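Long-range contacts in putative oxidoreductase (Thermus thermophilus, PDB 2ISM), which is a putative oxidoreductase with the beta-propeller fold of the glucose/sorbosone dehydrogenase family and carries a bound calcium ion: residues Y149-E154 with G169-L174; L160-A165 with G240-W245; V196-H201 with N235-G240. All coordinates share one frame; numbering follows the deposited sequence.

All three contacts lie on the same side of the chain's centre. All are buried, though interaction 3 has an exposed residue, Pro239, at its margin. Interaction 1 is the most central and joins two neighbouring strands within one four-stranded antiparallel sheet. Its chemistry is mainly backbone bonding, with side chains packed on both faces. Interaction 3 sets the last strand of that sheet, 196-199, against the end of strand 232-237 and the turn that follows it. There, apolar and aromatic packing dominates, and one backbone bond crosses. Interaction 2 lies farthest out and joins two loops through side-chain amides beside the calcium site. Glu154 of interaction 1 bonds Trp245 of interaction 2, and interactions 2 and 3 share Gly240.

Interaction 1 (Y149-E154 with G169-L174); sequences YVTTGE and GKILRL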
ATOM      1  N   TYR B 149      21.231   1.200 -13.234  1.00 12.54           N
ATOM      2  CA  TYR B 149      21.217   2.657 -13.249  1.00 12.00           C
ATOM      3  C   TYR B 149      22.096   3.160 -12.113  1.00 10.12           C
ATOM      4  O   TYR B 149      22.027   2.646 -10.996  1.00  7.12           O
ATOM      5  CB  TYR B 149      19.785   3.172 -13.088  1.00 10.78           C
ATOM      6  CG  TYR B 149      18.923   2.935 -14.307  1.00 10.56           C
ATOM      7  CD1 TYR B 149      18.551   3.994 -15.133  1.00 11.71           C
ATOM      8  CD2 TYR B 149      18.482   1.652 -14.639  1.00  8.76           C
ATOM      9  CE1 TYR B 149      17.753   3.785 -16.263  1.00 13.79           C
ATOM     10  CE2 TYR B 149      17.684   1.430 -15.765  1.00 10.04           C
ATOM     11  CZ  TYR B 149      17.322   2.502 -16.569  1.00 13.79           C
ATOM     12  OH  TYR B 149      16.517   2.303 -17.673  1.00 17.63           O
ATOM     13  N   VAL B 150      22.905   4.175 -12.408  1.00 11.19           N
ATOM     14  CA  VAL B 150      23.848   4.737 -11.437  1.00 13.17           C
ATOM     15  C   VAL B 150      23.800   6.260 -11.401  1.00  8.19           C
ATOM     16  O   VAL B 150      23.923   6.899 -12.443  1.00 11.34           O
ATOM     17  CB  VAL B 150      25.294   4.337 -11.815  1.00 11.89           C
ATOM     18  CG1 VAL B 150      26.266   4.769 -10.725  1.00 11.61           C
ATOM     19  CG2 VAL B 150      25.366   2.831 -12.072  1.00 10.13           C
ATOM     20  N   THR B 151      23.631   6.848 -10.215  1.00 10.25           N
ATOM     21  CA  THR B 151      23.620   8.304 -10.122  1.00  9.57           C
ATOM     22  C   THR B 151      25.011   8.756  -9.687  1.00 10.99           C
ATOM     23  O   THR B 151      25.675   8.072  -8.908  1.00  9.44           O
ATOM     24  CB  THR B 151      22.567   8.837  -9.103  1.00 12.40           C
ATOM     25  OG1 THR B 151      22.974   8.531  -7.764  1.00 10.64           O
ATOM     26  CG2 THR B 151      21.204   8.214  -9.365  1.00  6.29           C
ATOM     27  N   THR B 152      25.461   9.892 -10.211  1.00 10.90           N
ATOM     28  CA  THR B 152      26.780  10.424  -9.863  1.00 12.81           C
ATOM     29  C   THR B 152      26.700  11.927  -9.634  1.00 12.11           C
ATOM     30  O   THR B 152      25.854  12.607 -10.220  1.00 10.92           O
ATOM     31  CB  THR B 152      27.817  10.172 -10.978  1.00 12.46           C
ATOM     32  OG1 THR B 152      27.513  10.995 -12.113  1.00 11.83           O
ATOM     33  CG2 THR B 152      27.805   8.708 -11.398  1.00 12.39           C
ATOM     34  N   GLY B 153      27.581  12.441  -8.780  1.00 13.15           N
ATOM     35  CA  GLY B 153      27.599  13.866  -8.499  1.00 13.30           C
ATOM     36  C   GLY B 153      28.684  14.527  -9.320  1.00 14.49           C
ATOM     37  O   GLY B 153      29.519  13.830  -9.903  1.00 15.99           O
ATOM     38  N   GLU B 154      28.679  15.856  -9.391  1.00  9.64           N
ATOM     39  CA  GLU B 154      29.707  16.556 -10.159  1.00 15.62           C
ATOM     40  C   GLU B 154      30.861  17.042  -9.282  1.00 16.88           C
ATOM     41  O   GLU B 154      31.582  17.969  -9.643  1.00 12.54           O
ATOM     42  CB  GLU B 154      29.104  17.723 -10.968  1.00 12.81           C
ATOM     43  CG  GLU B 154      27.922  18.448 -10.336  1.00 14.86           C
ATOM     44  CD  GLU B 154      28.295  19.264  -9.111  1.00 20.68           C
ATOM     45  OE1 GLU B 154      28.061  20.492  -9.128  1.00 18.48           O
ATOM     46  OE2 GLU B 154      28.814  18.683  -8.133  1.00 20.16           O
ATOM     47  N   GLY B 169      27.846  14.073 -12.520  1.00 10.91           N
ATOM     48  CA  GLY B 169      26.630  14.857 -12.671  1.00 10.58           C
ATOM     49  C   GLY B 169      25.725  14.189 -13.687  1.00 10.83           C
ATOM     50  O   GLY B 169      25.066  14.854 -14.483  1.00 11.32           O
ATOM     51  N   LYS B 170      25.687  12.861 -13.634  1.00 12.67           N
ATOM     52  CA  LYS B 170      24.913  12.063 -14.576  1.00 10.44           C
ATOM     53  C   LYS B 170      24.117  10.950 -13.924  1.00 10.53           C
ATOM     54  O   LYS B 170      24.199  10.708 -12.721  1.00 10.99           O
ATOM     55  CB  LYS B 170      25.859  11.362 -15.563  1.00  7.61           C
ATOM     56  CG  LYS B 170      26.902  12.234 -16.255  1.00 10.61           C
ATOM     57  CD  LYS B 170      26.277  13.142 -17.302  1.00  7.83           C
ATOM     58  CE  LYS B 170      27.347  13.753 -18.199  1.00 17.05           C
ATOM     59  NZ  LYS B 170      28.323  14.587 -17.437  1.00 14.79           N
ATOM     60  N   ILE B 171      23.324  10.291 -14.760  1.00  9.09           N
ATOM     61  CA  ILE B 171      22.612   9.089 -14.375  1.00  9.86           C
ATOM     62  C   ILE B 171      23.112   8.187 -15.496  1.00  9.69           C
ATOM     63  O   ILE B 171      22.960   8.508 -16.681  1.00 11.48           O
ATOM     64  CB  ILE B 171      21.075   9.206 -14.434  1.00  9.41           C
ATOM     65  CG1 ILE B 171      20.572  10.023 -13.240  1.00  9.03           C
ATOM     66  CG2 ILE B 171      20.452   7.809 -14.372  1.00 14.50           C
ATOM     67  CD1 ILE B 171      19.050  10.125 -13.155  1.00 16.68           C
ATOM     68  N   LEU B 172      23.758   7.090 -15.123  1.00  8.13           N
ATOM     69  CA  LEU B 172      24.306   6.166 -16.099  1.00  6.83           C
ATOM     70  C   LEU B 172      23.443   4.922 -16.187  1.00  8.80           C
ATOM     71  O   LEU B 172      22.725   4.596 -15.244  1.00 11.00           O
ATOM     72  CB  LEU B 172      25.729   5.766 -15.687  1.00  9.18           C
ATOM     73  CG  LEU B 172      26.645   6.900 -15.196  1.00  9.65           C
ATOM     74  CD1 LEU B 172      27.945   6.316 -14.652  1.00  8.84           C
ATOM     75  CD2 LEU B 172      26.921   7.869 -16.329  1.00 10.46           C
ATOM     76  N   ARG B 173      23.509   4.234 -17.324  1.00  7.82           N
ATOM     77  CA  ARG B 173      22.755   2.998 -17.498  1.00 11.61           C
ATOM     78  C   ARG B 173      23.669   1.961 -18.141  1.00  8.59           C
ATOM     79  O   ARG B 173      24.200   2.172 -19.231  1.00 14.29           O
ATOM     80  CB  ARG B 173      21.518   3.202 -18.369  1.00 12.12           C
ATOM     81  CG  ARG B 173      20.603   1.988 -18.338  1.00 11.92           C
ATOM     82  CD  ARG B 173      19.377   2.170 -19.203  1.00 14.22           C
ATOM     83  NE  ARG B 173      19.727   2.246 -20.611  1.00 19.55           N
ATOM     84  CZ  ARG B 173      18.937   1.831 -21.593  1.00 19.17           C
ATOM     85  NH1 ARG B 173      17.753   1.310 -21.314  1.00 22.06           N
ATOM     86  NH2 ARG B 173      19.329   1.941 -22.855  1.00 17.88           N
ATOM     87  N   LEU B 174      23.845   0.844 -17.451  1.00 10.56           N
ATOM     88  CA  LEU B 174      24.731  -0.212 -17.912  1.00 11.66           C
ATOM     89  C   LEU B 174      24.043  -1.572 -17.913  1.00 12.61           C
ATOM     90  O   LEU B 174      22.963  -1.730 -17.357  1.00 12.38           O
ATOM     91  CB  LEU B 174      25.930  -0.298 -16.970  1.00 12.25           C
ATOM     92  CG  LEU B 174      26.543   0.985 -16.401  1.00 15.02           C
ATOM     93  CD1 LEU B 174      27.510   0.618 -15.279  1.00 15.40           C
ATOM     94  CD2 LEU B 174      27.257   1.763 -17.497  1.00 19.61           C
TER
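The first torsions of Tyr149 and Arg173 bring their side chains together. The tyrosine CG is anti to its carbonyl carbon (chi1 -71°), and the arginine CG is anti to its backbone N (chi1 -169°). The two side chains run side by side, pointing the same way. Arg173 CG lies over one face of the ring, offset toward the rim and 3.9 Å from the centroid of the Tyr149 ring, in a CH-pi contact. Arg173 CD follows, 3.2 Å from Tyr149 OH. Asp145 binds both polar ends, through a salt bridge to Arg173 and a hydrogen bond to Tyr149 OH. On the other face of the sheet Val150 CB packs 4.2 Å from Leu172 CB. The backbones of these two residues bond in both directions. Leu172 N to Val150 O is the shorter bond, at 2.7 Å. Just past the strand, the Thr152 side chain takes part in the pairing. Lys170 N donates to Thr152 OG1 at 3.0 Å, while Thr152 N donates to Lys170 O at 2.9 Å. Thr152 OG1 also bonds Leu167 O, which ties the connecting loop to the sheet. Strands 148-151 and 170-174 are the two middle strands of a four-stranded antiparallel sheet, the blade unit of a beta-propeller.

Interaction 2 (L160-A165 with G240-W245); sequences LAQDLA and GGNYGW. With CA (calcium ion), chain E.
Gln162 meets Asn242 at an Asx turn in the calcium-binding loop of this beta-propeller. Segment 160-165 lies in the loop between strands 148-151 and 170-174 of one sheet. Segment 240-245 lies in the loop that follows strand 232-237 of the next. The two side-chain amides are joined by two reciprocal hydrogen bonds and are nearly coplanar, 19° apart. Asn242 ND2 gives a nearly straight bond to Gln162 OE1 at 2.8 Å. In return Gln162 NE2 donates to Asn242 OD1 at 3.0 Å, in the carbonyl plane and on a lone pair. Each amide is thus fixed in its rotation by the other. The glutamine chain bends at chi2, which turns CD toward the asparagine. Asn242 OD1 has a second donor, Gly244 N, at 3.1 Å, and this bond closes the Asx turn. Gly244 has a positive phi (80°), and at its backbone angles a CB would press on the preceding carbonyl O. Between Asn242 and Gly244, Tyr243 presents its backbone O to calcium at 2.5 Å. Glu233 and four waters also bind the ion. Asn242 is thus a second-shell residue that probably steadies the turn carrying the ligand, and Gln162 in turn fixes Asn242. Close by, Ala161 CB meets the edge of the Trp245 indole, 3.9 Å from Trp245 CD1. The indole NE1 bonds Glu154, which ties the ring to the loop that leaves strand 148-151. The remaining bond uses the second N-H of the glutamine amide. Gln162 NE2 reaches Trp245 O at 2.7 Å with an angle of 177° at the hydrogen, and it sits above the carbonyl plane.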
ATOM      1  N   LEU B 160      31.031  19.757 -14.915  1.00 16.15           N
ATOM      2  CA  LEU B 160      31.086  18.354 -15.304  1.00 16.45           C
ATOM      3  C   LEU B 160      29.712  17.840 -15.725  1.00 15.43           C
ATOM      4  O   LEU B 160      29.603  17.033 -16.648  1.00 13.76           O
ATOM      5  CB  LEU B 160      31.612  17.492 -14.151  1.00 17.05           C
ATOM      6  CG  LEU B 160      33.048  17.747 -13.681  1.00 17.67           C
ATOM      7  CD1 LEU B 160      33.416  16.742 -12.599  1.00 15.17           C
ATOM      8  CD2 LEU B 160      34.005  17.632 -14.856  1.00 16.04           C
ATOM      9  N   ALA B 161      28.668  18.319 -15.053  1.00 14.78           N
ATOM     10  CA  ALA B 161      27.298  17.883 -15.333  1.00 17.05           C
ATOM     11  C   ALA B 161      26.860  18.049 -16.783  1.00 17.60           C
ATOM     12  O   ALA B 161      26.074  17.249 -17.291  1.00 16.08           O
ATOM     13  CB  ALA B 161      26.323  18.615 -14.424  1.00 16.29           C
ATOM     14  N   GLN B 162      27.362  19.093 -17.439  1.00 18.62           N
ATOM     15  CA  GLN B 162      27.009  19.378 -18.831  1.00 20.39           C
ATOM     16  C   GLN B 162      27.983  18.757 -19.828  1.00 20.79           C
ATOM     17  O   GLN B 162      27.752  18.780 -21.037  1.00 19.10           O
ATOM     18  CB  GLN B 162      26.966  20.894 -19.055  1.00 19.46           C
ATOM     19  CG  GLN B 162      25.832  21.612 -18.342  1.00 20.02           C
ATOM     20  CD  GLN B 162      24.470  21.152 -18.820  1.00 17.18           C
ATOM     21  OE1 GLN B 162      24.233  21.029 -20.021  1.00 22.61           O
ATOM     22  NE2 GLN B 162      23.563  20.907 -17.881  1.00 19.32           N
ATOM     23  N   ASP B 163      29.071  18.198 -19.312  1.00 18.89           N
ATOM     24  CA  ASP B 163      30.103  17.589 -20.141  1.00 18.19           C
ATOM     25  C   ASP B 163      29.802  16.116 -20.435  1.00 19.23           C
ATOM     26  O   ASP B 163      29.928  15.264 -19.558  1.00 14.99           O
ATOM     27  CB  ASP B 163      31.450  17.727 -19.420  1.00 19.54           C
ATOM     28  CG  ASP B 163      32.629  17.270 -20.261  1.00 26.26           C
ATOM     29  OD1 ASP B 163      32.428  16.807 -21.406  1.00 23.31           O
ATOM     30  OD2 ASP B 163      33.770  17.377 -19.760  1.00 24.87           O
ATOM     31  N   LEU B 164      29.408  15.812 -21.668  1.00 17.95           N
ATOM     32  CA  LEU B 164      29.110  14.427 -22.029  1.00 17.20           C
ATOM     33  C   LEU B 164      30.323  13.511 -21.899  1.00 16.42           C
ATOM     34  O   LEU B 164      30.179  12.290 -21.846  1.00 17.40           O
ATOM     35  CB  LEU B 164      28.566  14.344 -23.458  1.00 19.99           C
ATOM     36  CG  LEU B 164      27.129  14.826 -23.658  1.00 23.45           C
ATOM     37  CD1 LEU B 164      26.754  14.714 -25.128  1.00 24.22           C
ATOM     38  CD2 LEU B 164      26.185  13.996 -22.800  1.00 20.30           C
ATOM     39  N   ALA B 165      31.514  14.105 -21.844  1.00 13.82           N
ATOM     40  CA  ALA B 165      32.748  13.337 -21.721  1.00 16.73           C
ATOM     41  C   ALA B 165      33.053  12.963 -20.272  1.00 15.64           C
ATOM     42  O   ALA B 165      33.957  12.164 -20.005  1.00 15.86           O
ATOM     43  CB  ALA B 165      33.914  14.126 -22.314  1.00 20.82           C
ATOM     44  N   GLY B 240      18.530  10.595 -22.583  1.00 15.70           N
ATOM     45  CA  GLY B 240      19.158  11.738 -23.221  1.00 17.85           C
ATOM     46  C   GLY B 240      18.771  13.078 -22.623  1.00 16.26           C
ATOM     47  O   GLY B 240      19.270  14.113 -23.050  1.00 18.08           O
ATOM     48  N   GLY B 241      17.888  13.063 -21.630  1.00 13.73           N
ATOM     49  CA  GLY B 241      17.454  14.308 -21.017  1.00 13.33           C
ATOM     50  C   GLY B 241      18.551  15.080 -20.305  1.00 15.54           C
ATOM     51  O   GLY B 241      19.434  14.489 -19.685  1.00 12.39           O
ATOM     52  N   ASN B 242      18.495  16.406 -20.405  1.00 14.48           N
ATOM     53  CA  ASN B 242      19.466  17.283 -19.752  1.00 15.24           C
ATOM     54  C   ASN B 242      18.672  18.018 -18.688  1.00 18.55           C
ATOM     55  O   ASN B 242      17.735  18.759 -19.001  1.00 19.77           O
ATOM     56  CB  ASN B 242      20.044  18.284 -20.751  1.00 17.68           C
ATOM     57  CG  ASN B 242      21.195  19.082 -20.176  1.00 17.21           C
ATOM     58  OD1 ASN B 242      21.153  19.523 -19.022  1.00 16.45           O
ATOM     59  ND2 ASN B 242      22.231  19.288 -20.983  1.00 17.42           N
ATOM     60  N   TYR B 243      19.036  17.828 -17.428  1.00 16.49           N
ATOM     61  CA  TYR B 243      18.280  18.461 -16.369  1.00 13.89           C
ATOM     62  C   TYR B 243      18.744  19.811 -15.852  1.00 17.71           C
ATOM     63  O   TYR B 243      18.481  20.171 -14.720  1.00 16.49           O
ATOM     64  CB  TYR B 243      18.048  17.438 -15.252  1.00 16.72           C
ATOM     65  CG  TYR B 243      17.116  16.358 -15.766  1.00 12.49           C
ATOM     66  CD1 TYR B 243      15.734  16.465 -15.597  1.00 14.26           C
ATOM     67  CD2 TYR B 243      17.599  15.336 -16.584  1.00 12.96           C
ATOM     68  CE1 TYR B 243      14.855  15.592 -16.246  1.00 12.71           C
ATOM     69  CE2 TYR B 243      16.731  14.460 -17.241  1.00 16.82           C
ATOM     70  CZ  TYR B 243      15.362  14.598 -17.073  1.00 15.59           C
ATOM     71  OH  TYR B 243      14.509  13.770 -17.767  1.00 15.96           O
ATOM     72  N   GLY B 244      19.434  20.559 -16.703  1.00 16.94           N
ATOM     73  CA  GLY B 244      19.825  21.918 -16.361  1.00 19.28           C
ATOM     74  C   GLY B 244      20.992  22.337 -15.491  1.00 20.59           C
ATOM     75  O   GLY B 244      21.525  23.422 -15.714  1.00 20.88           O
ATOM     76  N   TRP B 245      21.391  21.541 -14.504  1.00 18.28           N
ATOM     77  CA  TRP B 245      22.509  21.957 -13.658  1.00 18.86           C
ATOM     78  C   TRP B 245      23.806  22.054 -14.462  1.00 17.93           C
ATOM     79  O   TRP B 245      24.131  21.151 -15.230  1.00 16.72           O
ATOM     80  CB  TRP B 245      22.696  20.971 -12.493  1.00 19.04           C
ATOM     81  CG  TRP B 245      23.815  21.358 -11.564  1.00 16.75           C
ATOM     82  CD1 TRP B 245      25.044  20.767 -11.462  1.00 17.61           C
ATOM     83  CD2 TRP B 245      23.811  22.442 -10.620  1.00 19.85           C
ATOM     84  NE1 TRP B 245      25.806  21.416 -10.514  1.00 19.13           N
ATOM     85  CE2 TRP B 245      25.074  22.445  -9.984  1.00 17.10           C
ATOM     86  CE3 TRP B 245      22.863  23.409 -10.253  1.00 21.98           C
ATOM     87  CZ2 TRP B 245      25.414  23.383  -8.996  1.00 25.01           C
ATOM     88  CZ3 TRP B 245      23.201  24.342  -9.271  1.00 24.93           C
ATOM     89  CH2 TRP B 245      24.468  24.320  -8.656  1.00 23.41           C
TER
HETATM   90 CA    CA E1001      17.495  20.630 -12.493  1.00 21.94          CA
HETATM   91  O   HOH W   1      16.380  22.926 -13.453  1.00 28.74           O
HETATM   92  O   HOH W   2      15.219  19.504 -13.597  1.00 19.22           O
HETATM   93  O   HOH W   3      19.409  18.777 -12.273  1.00 21.64           O
HETATM   94  O   HOH W   4      19.586  22.312 -11.705  1.00 26.77           O

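Interaction 3 (V196-H201 with N235-G240); sequences VYSLGH and NLIVPG
Tyr197 meets Ile237 and Pro239 in turn from its ring edge to its tip. Beyond CB, chi1 of -171° sets CG anti to the backbone N, and the side chain lies alongside Pro239, pointing the same way. The CD2 and CE2 atoms form the ring edge that meets Ile237 CG2, with Tyr197 CE2 at 3.9 Å from it. Over one face lies Pro239 CA, 4.1 Å from the centroid of the Tyr197 ring, in a CH-pi contact. CE1 and CZ meet the proline ring, with Tyr197 CZ 3.5 Å from Pro239 CG. At the tip Tyr197 OH comes within 3.0 Å of the same Pro239 CG. The backbone adds one bond, Gly240 N to Tyr197 O at 2.7 Å. Ile237 CG2 packs on Ser198 CB and OG, and Ile237 CD1 meets His201 CE1 tip to tip at 3.6 Å. Ser198 OG and His201 NE2 share a hydrogen bond, and Glu220 binds the other imidazole nitrogen. Tyr197 and Ser198 both face Ile171 in a classic beta bulge. The Tyr149 ring packs edge-to-face with that of Tyr197. Strand 196-199 is outermost in its sheet. The contact sets it against the end of strand 232-237 in the next sheet and the turn beyond.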
ATOM      1  N   VAL B 196      26.376   7.233 -20.386  1.00 13.79           N
ATOM      2  CA  VAL B 196      25.426   8.281 -20.001  1.00 11.96           C
ATOM      3  C   VAL B 196      23.984   8.095 -20.453  1.00 17.17           C
ATOM      4  O   VAL B 196      23.712   7.899 -21.638  1.00 14.43           O
ATOM      5  CB  VAL B 196      25.902   9.668 -20.486  1.00 13.16           C
ATOM      6  CG1 VAL B 196      24.837  10.723 -20.198  1.00 10.71           C
ATOM      7  CG2 VAL B 196      27.197  10.036 -19.791  1.00 12.34           C
ATOM      8  N   TYR B 197      23.068   8.167 -19.490  1.00  9.55           N
ATOM      9  CA  TYR B 197      21.644   8.034 -19.757  1.00 14.79           C
ATOM     10  C   TYR B 197      21.024   9.430 -19.727  1.00 15.94           C
ATOM     11  O   TYR B 197      20.244   9.786 -20.611  1.00 14.62           O
ATOM     12  CB  TYR B 197      20.987   7.144 -18.706  1.00 10.82           C
ATOM     13  CG  TYR B 197      19.555   6.767 -19.022  1.00 10.69           C
ATOM     14  CD1 TYR B 197      19.256   5.899 -20.073  1.00 12.34           C
ATOM     15  CD2 TYR B 197      18.500   7.261 -18.254  1.00 11.70           C
ATOM     16  CE1 TYR B 197      17.939   5.525 -20.349  1.00 12.32           C
ATOM     17  CE2 TYR B 197      17.181   6.899 -18.519  1.00  9.67           C
ATOM     18  CZ  TYR B 197      16.910   6.029 -19.564  1.00 12.74           C
ATOM     19  OH  TYR B 197      15.613   5.645 -19.807  1.00 16.12           O
ATOM     20  N   SER B 198      21.361  10.211 -18.698  1.00 13.95           N
ATOM     21  CA  SER B 198      20.873  11.589 -18.575  1.00 12.73           C
ATOM     22  C   SER B 198      21.978  12.461 -17.976  1.00 14.96           C
ATOM     23  O   SER B 198      22.875  11.959 -17.302  1.00 11.37           O
ATOM     24  CB  SER B 198      19.602  11.660 -17.710  1.00 13.96           C
ATOM     25  OG  SER B 198      19.841  11.285 -16.366  1.00 14.57           O
ATOM     26  N   LEU B 199      21.927  13.763 -18.235  1.00 13.90           N
ATOM     27  CA  LEU B 199      22.960  14.665 -17.726  1.00 15.60           C
ATOM     28  C   LEU B 199      22.358  15.916 -17.098  1.00 14.27           C
ATOM     29  O   LEU B 199      21.141  16.060 -17.034  1.00 13.10           O
ATOM     30  CB  LEU B 199      23.912  15.073 -18.859  1.00 11.29           C
ATOM     31  CG  LEU B 199      23.329  15.928 -19.991  1.00 14.29           C
ATOM     32  CD1 LEU B 199      24.460  16.643 -20.720  1.00 20.86           C
ATOM     33  CD2 LEU B 199      22.521  15.064 -20.950  1.00 18.11           C
ATOM     34  N   GLY B 200      23.218  16.820 -16.640  1.00 15.14           N
ATOM     35  CA  GLY B 200      22.742  18.047 -16.025  1.00 15.21           C
ATOM     36  C   GLY B 200      22.230  17.863 -14.608  1.00 17.05           C
ATOM     37  O   GLY B 200      21.292  18.544 -14.185  1.00 17.62           O
ATOM     38  N   HIS B 201      22.833  16.933 -13.874  1.00 13.89           N
ATOM     39  CA  HIS B 201      22.441  16.670 -12.491  1.00 14.91           C
ATOM     40  C   HIS B 201      23.515  17.023 -11.466  1.00  9.98           C
ATOM     41  O   HIS B 201      24.671  16.611 -11.606  1.00 14.94           O
ATOM     42  CB  HIS B 201      22.275  15.162 -12.256  1.00 12.17           C
ATOM     43  CG  HIS B 201      21.245  14.525 -13.135  1.00 15.49           C
ATOM     44  ND1 HIS B 201      19.892  14.719 -12.954  1.00 12.35           N
ATOM     45  CD2 HIS B 201      21.370  13.730 -14.224  1.00 13.44           C
ATOM     46  CE1 HIS B 201      19.227  14.074 -13.897  1.00 12.33           C
ATOM     47  NE2 HIS B 201      20.102  13.466 -14.683  1.00 11.15           N
ATOM     48  N   ASN B 235      12.874  14.728 -10.393  1.00 14.51           N
ATOM     49  CA  ASN B 235      12.829  14.794 -11.847  1.00 15.21           C
ATOM     50  C   ASN B 235      12.266  13.528 -12.480  1.00 16.27           C
ATOM     51  O   ASN B 235      12.386  12.431 -11.930  1.00 11.81           O
ATOM     52  CB  ASN B 235      14.242  15.025 -12.411  1.00  9.81           C
ATOM     53  CG  ASN B 235      14.838  16.352 -11.990  1.00 14.52           C
ATOM     54  OD1 ASN B 235      15.832  16.402 -11.260  1.00 17.42           O
ATOM     55  ND2 ASN B 235      14.240  17.438 -12.453  1.00 12.09           N
ATOM     56  N   LEU B 236      11.636  13.699 -13.638  1.00 12.84           N
ATOM     57  CA  LEU B 236      11.103  12.587 -14.410  1.00 13.74           C
ATOM     58  C   LEU B 236      12.199  12.423 -15.455  1.00 14.92           C
ATOM     59  O   LEU B 236      12.356  13.269 -16.341  1.00 16.82           O
ATOM     60  CB  LEU B 236       9.774  12.972 -15.072  1.00 18.57           C
ATOM     61  CG  LEU B 236       9.124  11.954 -16.017  1.00 28.82           C
ATOM     62  CD1 LEU B 236       9.032  10.600 -15.340  1.00 26.62           C
ATOM     63  CD2 LEU B 236       7.733  12.443 -16.417  1.00 26.95           C
ATOM     64  N   ILE B 237      12.967  11.346 -15.335  1.00 14.36           N
ATOM     65  CA  ILE B 237      14.096  11.093 -16.227  1.00 12.95           C
ATOM     66  C   ILE B 237      13.752  10.426 -17.553  1.00 14.28           C
ATOM     67  O   ILE B 237      13.146   9.356 -17.584  1.00 15.98           O
ATOM     68  CB  ILE B 237      15.169  10.216 -15.512  1.00  9.20           C
ATOM     69  CG1 ILE B 237      15.520  10.818 -14.145  1.00 14.24           C
ATOM     70  CG2 ILE B 237      16.426  10.113 -16.373  1.00 11.28           C
ATOM     71  CD1 ILE B 237      16.137  12.193 -14.209  1.00 11.70           C
ATOM     72  N   VAL B 238      14.151  11.069 -18.647  1.00 17.15           N
ATOM     73  CA  VAL B 238      13.925  10.521 -19.983  1.00 18.55           C
ATOM     74  C   VAL B 238      15.300  10.315 -20.605  1.00 14.62           C
ATOM     75  O   VAL B 238      16.237  11.052 -20.299  1.00 17.27           O
ATOM     76  CB  VAL B 238      13.097  11.485 -20.882  1.00 21.10           C
ATOM     77  CG1 VAL B 238      11.735  11.747 -20.255  1.00 19.49           C
ATOM     78  CG2 VAL B 238      13.849  12.787 -21.100  1.00 19.58           C
ATOM     79  N   PRO B 239      15.447   9.302 -21.474  1.00 14.83           N
ATOM     80  CA  PRO B 239      16.735   9.033 -22.116  1.00 17.37           C
ATOM     81  C   PRO B 239      17.268  10.263 -22.847  1.00 20.13           C
ATOM     82  O   PRO B 239      16.542  10.897 -23.621  1.00 16.07           O
ATOM     83  CB  PRO B 239      16.409   7.895 -23.081  1.00 20.65           C
ATOM     84  CG  PRO B 239      15.292   7.184 -22.398  1.00 23.45           C
ATOM     85  CD  PRO B 239      14.437   8.316 -21.897  1.00 19.23           C
ATOM     86  N   GLY B 240      18.530  10.595 -22.583  1.00 15.70           N
ATOM     87  CA  GLY B 240      19.158  11.738 -23.221  1.00 17.85           C
ATOM     88  C   GLY B 240      18.771  13.078 -22.623  1.00 16.26           C
ATOM     89  O   GLY B 240      19.270  14.113 -23.050  1.00 18.08           O
TER